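Local structure of probable branched-chain-amino-acid aminotransferase (Thermotoga maritima MSB8, 3CSW) at the interface of chains A and B. The protein probably catalyses the pyridoxal-phosphate-dependent transfer of the amino group of leucine, isoleucine or valine to 2-oxoglutarate in branched-chain amino acid metabolism. Residues are numbered along the deposited sequence; one frame, centred on the assembly and turned at random. Chains: chain A/B, Putative branched-chain-amino-acid aminotransferase.

Contact 1: the interface of chains A and B. Residues chain A 31, 34-35; chain B 15, 99, 101, 110, 112.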
ATOM      1  N   PHE A  31     -27.598 -30.570  -3.139  1.00 50.77           N
ATOM      2  CA  PHE A  31     -26.236 -30.506  -3.646  1.00 48.75           C
ATOM      3  C   PHE A  31     -25.857 -29.126  -4.164  1.00 48.44           C
ATOM      4  O   PHE A  31     -24.726 -28.686  -3.972  1.00 47.68           O
ATOM      5  CB  PHE A  31     -25.974 -31.518  -4.759  1.00 48.14           C
ATOM      6  CG  PHE A  31     -24.589 -31.412  -5.303  1.00 47.27           C
ATOM      7  CD1 PHE A  31     -23.537 -32.053  -4.666  1.00 45.69           C
ATOM      8  CD2 PHE A  31     -24.314 -30.580  -6.384  1.00 46.23           C
ATOM      9  CE1 PHE A  31     -22.243 -31.913  -5.132  1.00 48.11           C
ATOM     10  CE2 PHE A  31     -23.021 -30.432  -6.856  1.00 43.81           C
ATOM     11  CZ  PHE A  31     -21.984 -31.104  -6.237  1.00 46.95           C
ATOM     12  N   PHE A  34     -24.826 -27.071  -1.308  1.00 41.07           N
ATOM     13  CA  PHE A  34     -23.489 -27.445  -0.872  1.00 40.10           C
ATOM     14  C   PHE A  34     -22.411 -26.854  -1.784  1.00 39.09           C
ATOM     15  O   PHE A  34     -21.413 -26.320  -1.294  1.00 35.49           O
ATOM     16  CB  PHE A  34     -23.340 -28.971  -0.798  1.00 40.37           C
ATOM     17  CG  PHE A  34     -21.935 -29.441  -0.482  1.00 39.21           C
ATOM     18  CD1 PHE A  34     -21.351 -29.157   0.736  1.00 42.79           C
ATOM     19  CD2 PHE A  34     -21.212 -30.182  -1.397  1.00 43.19           C
ATOM     20  CE1 PHE A  34     -20.069 -29.594   1.025  1.00 41.94           C
ATOM     21  CE2 PHE A  34     -19.938 -30.616  -1.113  1.00 48.23           C
ATOM     22  CZ  PHE A  34     -19.364 -30.324   0.102  1.00 45.02           C
ATOM     23  N   GLU A  35     -22.589 -26.967  -3.099  1.00 39.42           N
ATOM     24  CA  GLU A  35     -21.584 -26.450  -4.027  1.00 40.66           C
ATOM     25  C   GLU A  35     -21.444 -24.931  -3.842  1.00 40.63           C
ATOM     26  O   GLU A  35     -20.343 -24.408  -3.773  1.00 41.05           O
ATOM     27  CB  GLU A  35     -21.909 -26.821  -5.476  1.00 39.15           C
ATOM     28  CG  GLU A  35     -20.772 -26.506  -6.446  1.00 42.27           C
ATOM     29  CD  GLU A  35     -21.090 -26.807  -7.902  1.00 42.32           C
ATOM     30  OE1 GLU A  35     -22.272 -27.060  -8.228  1.00 43.55           O
ATOM     31  OE2 GLU A  35     -20.137 -26.788  -8.723  1.00 42.41           O
TER
ATOM     32  N   ILE B  15     -22.228 -36.079 -10.454  1.00 39.71           N
ATOM     33  CA  ILE B  15     -21.063 -35.877  -9.584  1.00 41.37           C
ATOM     34  C   ILE B  15     -20.306 -37.178  -9.325  1.00 41.70           C
ATOM     35  O   ILE B  15     -20.847 -38.267  -9.482  1.00 39.68           O
ATOM     36  CB  ILE B  15     -21.415 -35.220  -8.202  1.00 42.17           C
ATOM     37  CG1 ILE B  15     -22.078 -36.228  -7.248  1.00 43.28           C
ATOM     38  CG2 ILE B  15     -22.259 -33.962  -8.391  1.00 40.83           C
ATOM     39  CD1 ILE B  15     -22.248 -35.738  -5.828  1.00 44.29           C
ATOM     40  N   LYS B  99     -16.007 -29.371 -12.984  1.00 40.88           N
ATOM     41  CA  LYS B  99     -15.398 -28.665 -11.861  1.00 41.14           C
ATOM     42  C   LYS B  99     -14.826 -29.682 -10.889  1.00 36.87           C
ATOM     43  O   LYS B  99     -15.498 -30.638 -10.545  1.00 37.14           O
ATOM     44  CB  LYS B  99     -16.425 -27.766 -11.149  1.00 41.50           C
ATOM     45  CG  LYS B  99     -16.643 -26.395 -11.809  1.00 45.55           C
ATOM     46  CD  LYS B  99     -17.971 -25.729 -11.372  1.00 49.27           C
ATOM     47  CE  LYS B  99     -19.191 -26.434 -12.002  1.00 56.38           C
ATOM     48  NZ  LYS B  99     -20.501 -26.289 -11.284  1.00 54.82           N
ATOM     49  N   TYR B 101     -12.995 -30.086  -7.119  1.00 32.76           N
ATOM     50  CA  TYR B 101     -12.790 -29.479  -5.810  1.00 35.18           C
ATOM     51  C   TYR B 101     -11.989 -30.425  -4.923  1.00 35.63           C
ATOM     52  O   TYR B 101     -12.283 -31.613  -4.845  1.00 35.20           O
ATOM     53  CB  TYR B 101     -14.120 -29.201  -5.115  1.00 35.31           C
ATOM     54  CG  TYR B 101     -15.071 -28.291  -5.851  1.00 35.16           C
ATOM     55  CD1 TYR B 101     -14.887 -26.933  -5.828  1.00 31.15           C
ATOM     56  CD2 TYR B 101     -16.178 -28.801  -6.555  1.00 36.14           C
ATOM     57  CE1 TYR B 101     -15.759 -26.078  -6.477  1.00 36.68           C
ATOM     58  CE2 TYR B 101     -17.069 -27.952  -7.203  1.00 35.33           C
ATOM     59  CZ  TYR B 101     -16.840 -26.582  -7.157  1.00 37.26           C
ATOM     60  OH  TYR B 101     -17.682 -25.693  -7.780  1.00 39.55           O
ATOM     61  N   LEU B 110     -14.054 -33.837  -5.198  1.00 39.90           N
ATOM     62  CA  LEU B 110     -15.420 -33.767  -5.691  1.00 38.90           C
ATOM     63  C   LEU B 110     -15.358 -33.321  -7.146  1.00 38.28           C
ATOM     64  O   LEU B 110     -14.731 -32.297  -7.444  1.00 35.83           O
ATOM     65  CB  LEU B 110     -16.256 -32.788  -4.837  1.00 38.50           C
ATOM     66  CG  LEU B 110     -17.651 -32.371  -5.346  1.00 38.93           C
ATOM     67  CD1 LEU B 110     -18.616 -33.549  -5.409  1.00 36.06           C
ATOM     68  CD2 LEU B 110     -18.209 -31.253  -4.489  1.00 39.21           C
ATOM     69  N   VAL B 112     -17.770 -32.272 -10.508  1.00 35.41           N
ATOM     70  CA  VAL B 112     -19.141 -31.904 -10.938  1.00 35.74           C
ATOM     71  C   VAL B 112     -19.141 -31.751 -12.460  1.00 36.45           C
ATOM     72  O   VAL B 112     -18.454 -30.884 -12.996  1.00 36.73           O
ATOM     73  CB  VAL B 112     -19.632 -30.588 -10.280  1.00 37.50           C
ATOM     74  CG1 VAL B 112     -21.114 -30.331 -10.593  1.00 31.84           C
ATOM     75  CG2 VAL B 112     -19.387 -30.628  -8.755  1.00 36.56           C
TER
HETATM   76  O   HOH W   1     -23.251 -27.387 -11.258  1.00 63.15           O
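The carboxylate of A:Glu35 is the polar centre of this part of the subunit interface. One of its oxygens, OE2, takes two hydrogen bonds from chain B. B:Lys99 NZ donates to A:Glu35 OE2 at 2.6 Å on the syn lone pair, and the pair is also a salt bridge. B:Tyr101 OH, the phenol hydroxyl, donates to A:Glu35 OE2 at 2.8 Å on the anti lone pair. The two donors therefore grip one oxygen from opposite sides. The carboxylate stands nearly upright to the tyrosine ring, their planes 89° apart, and OE2 lies in the ring plane at its edge. The other oxygen, A:Glu35 OE1, meets a water at 3.2 Å. That water also contacts B:Lys99 NZ at 3.0 Å, so it closes a second route between acid and amine. The lysine and the phenol hydroxyl would probably favour the ionised carboxylate.

Beside this polar group lies an apolar patch. The ring of A:Phe31 points tip to tip at B:Ile15 and B:Val112. B:Ile15 CG2 sits over one face of the A:Phe31 ring, 3.9 Å from its centroid and displaced toward the rim. B:Val112 CG2 meets the ring tip, A:Phe31 CZ, at 3.6 Å. B:Leu110 CD2 touches A:Phe34 CE2 at 3.8 Å.

Torsions and secondary structure set these positions. A:Glu35 has CG anti to the backbone N (chi1 -170°) and an extended chain, so it reaches straight from helix 31-37 to chain B. B:Lys99 comes across it at about a right angle, bent at chi3 (-72°). B:Lys99 and B:Tyr101 are two apart on strand 96-102 and so show the same face to chain A; B:Leu110 and B:Val112 do the same from strand 109-115. The site is likely to hold the two subunits together by docking helix 31-37 of one on strands of the other, joining a charged clamp to apolar contacts.

Contact 2: the interface of chains A and B. Residues chain A 24-27, 29, 34, 37, 103, 110; chain B 27-31, 34, 37.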
ATOM      1  N   ALA A  24     -26.209 -33.919  15.270  1.00 68.13           N
ATOM      2  CA  ALA A  24     -25.179 -33.385  14.379  1.00 71.73           C
ATOM      3  C   ALA A  24     -24.256 -34.471  13.822  1.00 73.92           C
ATOM      4  O   ALA A  24     -23.051 -34.258  13.673  1.00 75.00           O
ATOM      5  CB  ALA A  24     -24.360 -32.289  15.105  1.00 72.02           C
ATOM      6  N   ASP A  25     -24.823 -35.623  13.486  1.00 75.92           N
ATOM      7  CA  ASP A  25     -24.033 -36.729  12.974  1.00 77.67           C
ATOM      8  C   ASP A  25     -23.899 -36.549  11.462  1.00 77.66           C
ATOM      9  O   ASP A  25     -22.797 -36.464  10.923  1.00 76.25           O
ATOM     10  CB  ASP A  25     -24.714 -38.064  13.320  1.00 78.73           C
ATOM     11  CG  ASP A  25     -23.715 -39.173  13.646  1.00 84.13           C
ATOM     12  OD1 ASP A  25     -23.723 -40.216  12.944  1.00 90.76           O
ATOM     13  OD2 ASP A  25     -22.924 -38.999  14.608  1.00 86.34           O
ATOM     14  N   GLU A  26     -25.049 -36.475  10.799  1.00 78.47           N
ATOM     15  CA  GLU A  26     -25.140 -36.316   9.355  1.00 78.22           C
ATOM     16  C   GLU A  26     -25.941 -35.063   9.058  1.00 76.24           C
ATOM     17  O   GLU A  26     -26.746 -34.623   9.887  1.00 75.56           O
ATOM     18  CB  GLU A  26     -25.880 -37.508   8.733  1.00 79.51           C
ATOM     19  CG  GLU A  26     -25.256 -38.879   8.998  1.00 84.75           C
ATOM     20  CD  GLU A  26     -23.965 -39.101   8.223  1.00 91.21           C
ATOM     21  OE1 GLU A  26     -23.958 -38.865   6.991  1.00 93.06           O
ATOM     22  OE2 GLU A  26     -22.963 -39.527   8.846  1.00 92.27           O
ATOM     23  N   ILE A  27     -25.723 -34.494   7.875  1.00 73.76           N
ATOM     24  CA  ILE A  27     -26.553 -33.393   7.387  1.00 70.95           C
ATOM     25  C   ILE A  27     -26.961 -33.707   5.948  1.00 69.02           C
ATOM     26  O   ILE A  27     -26.140 -34.161   5.152  1.00 66.71           O
ATOM     27  CB  ILE A  27     -25.848 -32.004   7.514  1.00 71.10           C
ATOM     28  CG1 ILE A  27     -26.862 -30.855   7.379  1.00 68.22           C
ATOM     29  CG2 ILE A  27     -24.696 -31.873   6.512  1.00 70.18           C
ATOM     30  CD1 ILE A  27     -26.278 -29.484   7.664  1.00 68.46           C
ATOM     31  N   LEU A  29     -28.478 -32.009   2.641  1.00 62.81           N
ATOM     32  CA  LEU A  29     -28.758 -30.748   1.978  1.00 61.55           C
ATOM     33  C   LEU A  29     -28.755 -30.914   0.466  1.00 58.45           C
ATOM     34  O   LEU A  29     -28.191 -31.866  -0.062  1.00 57.18           O
ATOM     35  CB  LEU A  29     -27.777 -29.662   2.444  1.00 62.66           C
ATOM     36  CG  LEU A  29     -26.278 -29.772   2.161  1.00 63.33           C
ATOM     37  CD1 LEU A  29     -25.624 -28.491   2.634  1.00 62.85           C
ATOM     38  CD2 LEU A  29     -25.642 -30.970   2.826  1.00 63.76           C
ATOM     39  N   PHE A  34     -24.826 -27.071  -1.308  1.00 41.07           N
ATOM     40  CA  PHE A  34     -23.489 -27.445  -0.872  1.00 40.10           C
ATOM     41  C   PHE A  34     -22.411 -26.854  -1.784  1.00 39.09           C
ATOM     42  O   PHE A  34     -21.413 -26.320  -1.294  1.00 35.49           O
ATOM     43  CB  PHE A  34     -23.340 -28.971  -0.798  1.00 40.37           C
ATOM     44  CG  PHE A  34     -21.935 -29.441  -0.482  1.00 39.21           C
ATOM     45  CD1 PHE A  34     -21.351 -29.157   0.736  1.00 42.79           C
ATOM     46  CD2 PHE A  34     -21.212 -30.182  -1.397  1.00 43.19           C
ATOM     47  CE1 PHE A  34     -20.069 -29.594   1.025  1.00 41.94           C
ATOM     48  CE2 PHE A  34     -19.938 -30.616  -1.113  1.00 48.23           C
ATOM     49  CZ  PHE A  34     -19.364 -30.324   0.102  1.00 45.02           C
ATOM     50  N   SER A  37     -22.208 -23.158  -1.143  1.00 35.67           N
ATOM     51  CA  SER A  37     -21.710 -22.861   0.194  1.00 35.09           C
ATOM     52  C   SER A  37     -20.182 -22.895   0.282  1.00 32.12           C
ATOM     53  O   SER A  37     -19.617 -22.430   1.258  1.00 30.74           O
ATOM     54  CB  SER A  37     -22.329 -23.829   1.232  1.00 36.10           C
ATOM     55  OG  SER A  37     -21.796 -25.156   1.121  1.00 42.19           O
ATOM     56  N   PHE A 103     -26.821 -18.940   4.613  1.00 45.31           N
ATOM     57  CA  PHE A 103     -26.355 -19.469   3.333  1.00 49.50           C
ATOM     58  C   PHE A 103     -26.745 -18.645   2.123  1.00 55.75           C
ATOM     59  O   PHE A 103     -27.848 -18.089   2.069  1.00 52.64           O
ATOM     60  CB  PHE A 103     -26.759 -20.942   3.150  1.00 48.50           C
ATOM     61  CG  PHE A 103     -26.026 -21.861   4.069  1.00 47.04           C
ATOM     62  CD1 PHE A 103     -24.698 -22.171   3.836  1.00 46.36           C
ATOM     63  CD2 PHE A 103     -26.636 -22.362   5.203  1.00 42.30           C
ATOM     64  CE1 PHE A 103     -24.007 -22.984   4.706  1.00 45.82           C
ATOM     65  CE2 PHE A 103     -25.951 -23.177   6.069  1.00 47.32           C
ATOM     66  CZ  PHE A 103     -24.632 -23.486   5.824  1.00 47.28           C
ATOM     67  N   LEU A 110     -28.589 -22.112   9.615  1.00 39.79           N
ATOM     68  CA  LEU A 110     -28.195 -23.302  10.366  1.00 38.22           C
ATOM     69  C   LEU A 110     -27.641 -22.877  11.709  1.00 36.26           C
ATOM     70  O   LEU A 110     -26.727 -22.056  11.761  1.00 35.97           O
ATOM     71  CB  LEU A 110     -27.129 -24.102   9.617  1.00 38.40           C
ATOM     72  CG  LEU A 110     -26.398 -25.248  10.335  1.00 39.29           C
ATOM     73  CD1 LEU A 110     -27.330 -26.404  10.573  1.00 32.78           C
ATOM     74  CD2 LEU A 110     -25.197 -25.683   9.504  1.00 37.98           C
TER
ATOM     75  N   ILE B  27     -27.392 -34.454  -1.116  1.00 74.67           N
ATOM     76  CA  ILE B  27     -26.149 -35.050  -0.655  1.00 73.44           C
ATOM     77  C   ILE B  27     -26.199 -35.150   0.869  1.00 73.47           C
ATOM     78  O   ILE B  27     -26.653 -34.218   1.541  1.00 74.78           O
ATOM     79  CB  ILE B  27     -24.915 -34.216  -1.145  1.00 73.44           C
ATOM     80  CG1 ILE B  27     -23.608 -35.001  -0.977  1.00 73.13           C
ATOM     81  CG2 ILE B  27     -24.833 -32.845  -0.440  1.00 69.08           C
ATOM     82  CD1 ILE B  27     -22.382 -34.310  -1.586  1.00 72.24           C
ATOM     83  N   SER B  28     -25.793 -36.296   1.409  1.00 71.43           N
ATOM     84  CA  SER B  28     -25.623 -36.432   2.855  1.00 70.24           C
ATOM     85  C   SER B  28     -24.137 -36.391   3.145  1.00 68.88           C
ATOM     86  O   SER B  28     -23.346 -37.064   2.480  1.00 68.33           O
ATOM     87  CB  SER B  28     -26.246 -37.714   3.398  1.00 70.30           C
ATOM     88  OG  SER B  28     -27.649 -37.583   3.455  1.00 72.07           O
ATOM     89  N   LEU B  29     -23.758 -35.577   4.123  1.00 67.40           N
ATOM     90  CA  LEU B  29     -22.357 -35.385   4.456  1.00 66.62           C
ATOM     91  C   LEU B  29     -22.156 -35.584   5.921  1.00 65.00           C
ATOM     92  O   LEU B  29     -23.060 -35.327   6.718  1.00 63.96           O
ATOM     93  CB  LEU B  29     -21.913 -33.947   4.154  1.00 65.94           C
ATOM     94  CG  LEU B  29     -21.942 -33.442   2.725  1.00 65.91           C
ATOM     95  CD1 LEU B  29     -21.813 -31.930   2.737  1.00 63.29           C
ATOM     96  CD2 LEU B  29     -20.827 -34.100   1.932  1.00 65.90           C
ATOM     97  N   ASP B  30     -20.946 -36.002   6.274  1.00 64.40           N
ATOM     98  CA  ASP B  30     -20.526 -35.964   7.657  1.00 64.89           C
ATOM     99  C   ASP B  30     -20.693 -34.502   8.044  1.00 62.60           C
ATOM    100  O   ASP B  30     -20.255 -33.624   7.303  1.00 62.56           O
ATOM    101  CB  ASP B  30     -19.068 -36.395   7.800  1.00 65.11           C
ATOM    102  CG  ASP B  30     -18.525 -36.146   9.191  1.00 70.16           C
ATOM    103  OD1 ASP B  30     -19.286 -36.312  10.176  1.00 74.38           O
ATOM    104  OD2 ASP B  30     -17.332 -35.775   9.295  1.00 76.50           O
ATOM    105  N   PHE B  31     -21.346 -34.232   9.166  1.00 59.97           N
ATOM    106  CA  PHE B  31     -21.653 -32.851   9.508  1.00 58.97           C
ATOM    107  C   PHE B  31     -20.411 -31.997   9.721  1.00 58.57           C
ATOM    108  O   PHE B  31     -20.358 -30.864   9.265  1.00 56.91           O
ATOM    109  CB  PHE B  31     -22.543 -32.735  10.738  1.00 58.10           C
ATOM    110  CG  PHE B  31     -22.799 -31.319  11.126  1.00 56.42           C
ATOM    111  CD1 PHE B  31     -23.694 -30.549  10.404  1.00 55.14           C
ATOM    112  CD2 PHE B  31     -22.092 -30.730  12.155  1.00 53.80           C
ATOM    113  CE1 PHE B  31     -23.902 -29.222  10.728  1.00 56.88           C
ATOM    114  CE2 PHE B  31     -22.304 -29.421  12.486  1.00 53.41           C
ATOM    115  CZ  PHE B  31     -23.206 -28.663  11.771  1.00 56.30           C
ATOM    116  N   PHE B  34     -18.887 -31.007   6.497  1.00 48.30           N
ATOM    117  CA  PHE B  34     -19.663 -29.915   5.902  1.00 46.36           C
ATOM    118  C   PHE B  34     -19.239 -28.563   6.473  1.00 44.94           C
ATOM    119  O   PHE B  34     -18.987 -27.615   5.732  1.00 42.61           O
ATOM    120  CB  PHE B  34     -21.170 -30.121   6.103  1.00 44.32           C
ATOM    121  CG  PHE B  34     -21.999 -28.930   5.698  1.00 43.62           C
ATOM    122  CD1 PHE B  34     -22.090 -28.553   4.362  1.00 45.49           C
ATOM    123  CD2 PHE B  34     -22.666 -28.171   6.648  1.00 41.55           C
ATOM    124  CE1 PHE B  34     -22.845 -27.444   3.979  1.00 45.08           C
ATOM    125  CE2 PHE B  34     -23.431 -27.070   6.268  1.00 43.52           C
ATOM    126  CZ  PHE B  34     -23.516 -26.710   4.931  1.00 43.64           C
ATOM    127  N   SER B  37     -15.953 -27.651   5.223  1.00 38.56           N
ATOM    128  CA  SER B  37     -15.996 -27.347   3.801  1.00 38.22           C
ATOM    129  C   SER B  37     -16.356 -25.863   3.563  1.00 36.80           C
ATOM    130  O   SER B  37     -16.008 -25.294   2.537  1.00 35.37           O
ATOM    131  CB  SER B  37     -16.962 -28.303   3.064  1.00 39.50           C
ATOM    132  OG  SER B  37     -18.333 -27.912   3.154  1.00 45.95           O
TER
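Strands 26-30 of the two chains run antiparallel, A:Ile27 exchanging backbone hydrogen bonds with B:Leu29 and A:Leu29 with B:Ile27, where the bond from B:Ile27 N to A:Leu29 O is 2.9 Å long and lies nearly along the C=O axis.

B:Phe34 extends from its helix with CG anti to the backbone N (chi1 171°). The A:Leu29 side chain crosses B:Phe34 obliquely, its CD1 3.3 Å from B:Phe34 CE1. A:Phe103 comes tip to tip, its CZ 3.5 Å from B:Phe34 CZ. A:Leu110 CD2 lies in plane at the edge of the B:Phe34 ring. A:Phe34 and B:Phe34 slide past each other in opposite directions and meet edge to edge, A:Phe34 CD1 to B:Phe34 CD1 at 3.7 Å. An alanine in place of B:Phe34 would remove the ring that touches A:Leu29, A:Phe103 and A:Leu110, and would probably loosen the apolar core between the chains.

B:Leu29 CD1 lies over the face of the A:Phe34 ring, 3.8 Å from its centroid. The edge of the B:Phe31 ring faces A:Ile27 CB in plane, while A:Leu110 comes tip to tip toward it, CD2 near B:Phe31 CE1. B:Ser37 OG donates to B:Phe34 O at 2.7 Å, on a carbonyl lone pair. Just past the strand, at the start of helix 31-37, B:Phe31 N donates to A:Asp25 O at 3.2 Å, from above the carbonyl plane. The site joins the two strands 26-30 into a shared sheet, with the following helices 31-37 packed against it.

The C-alpha centres of contact 1 and contact 2 are about 13 Å apart. Both belong to the same two-fold interface and share A:Phe34. Helix 31-37 serves both: that of chain A meets chain B in contact 1, and the helices of both chains enter contact 2. Strand 109-115 also takes part in each, from chain B in contact 1 and from chain A in contact 2. The two-fold axis gives contact 1 a twin with the chains exchanged. Backbone pairing is thus flanked by helix docking, which suggests a firmly joined dimer within the four-chain deposited assembly.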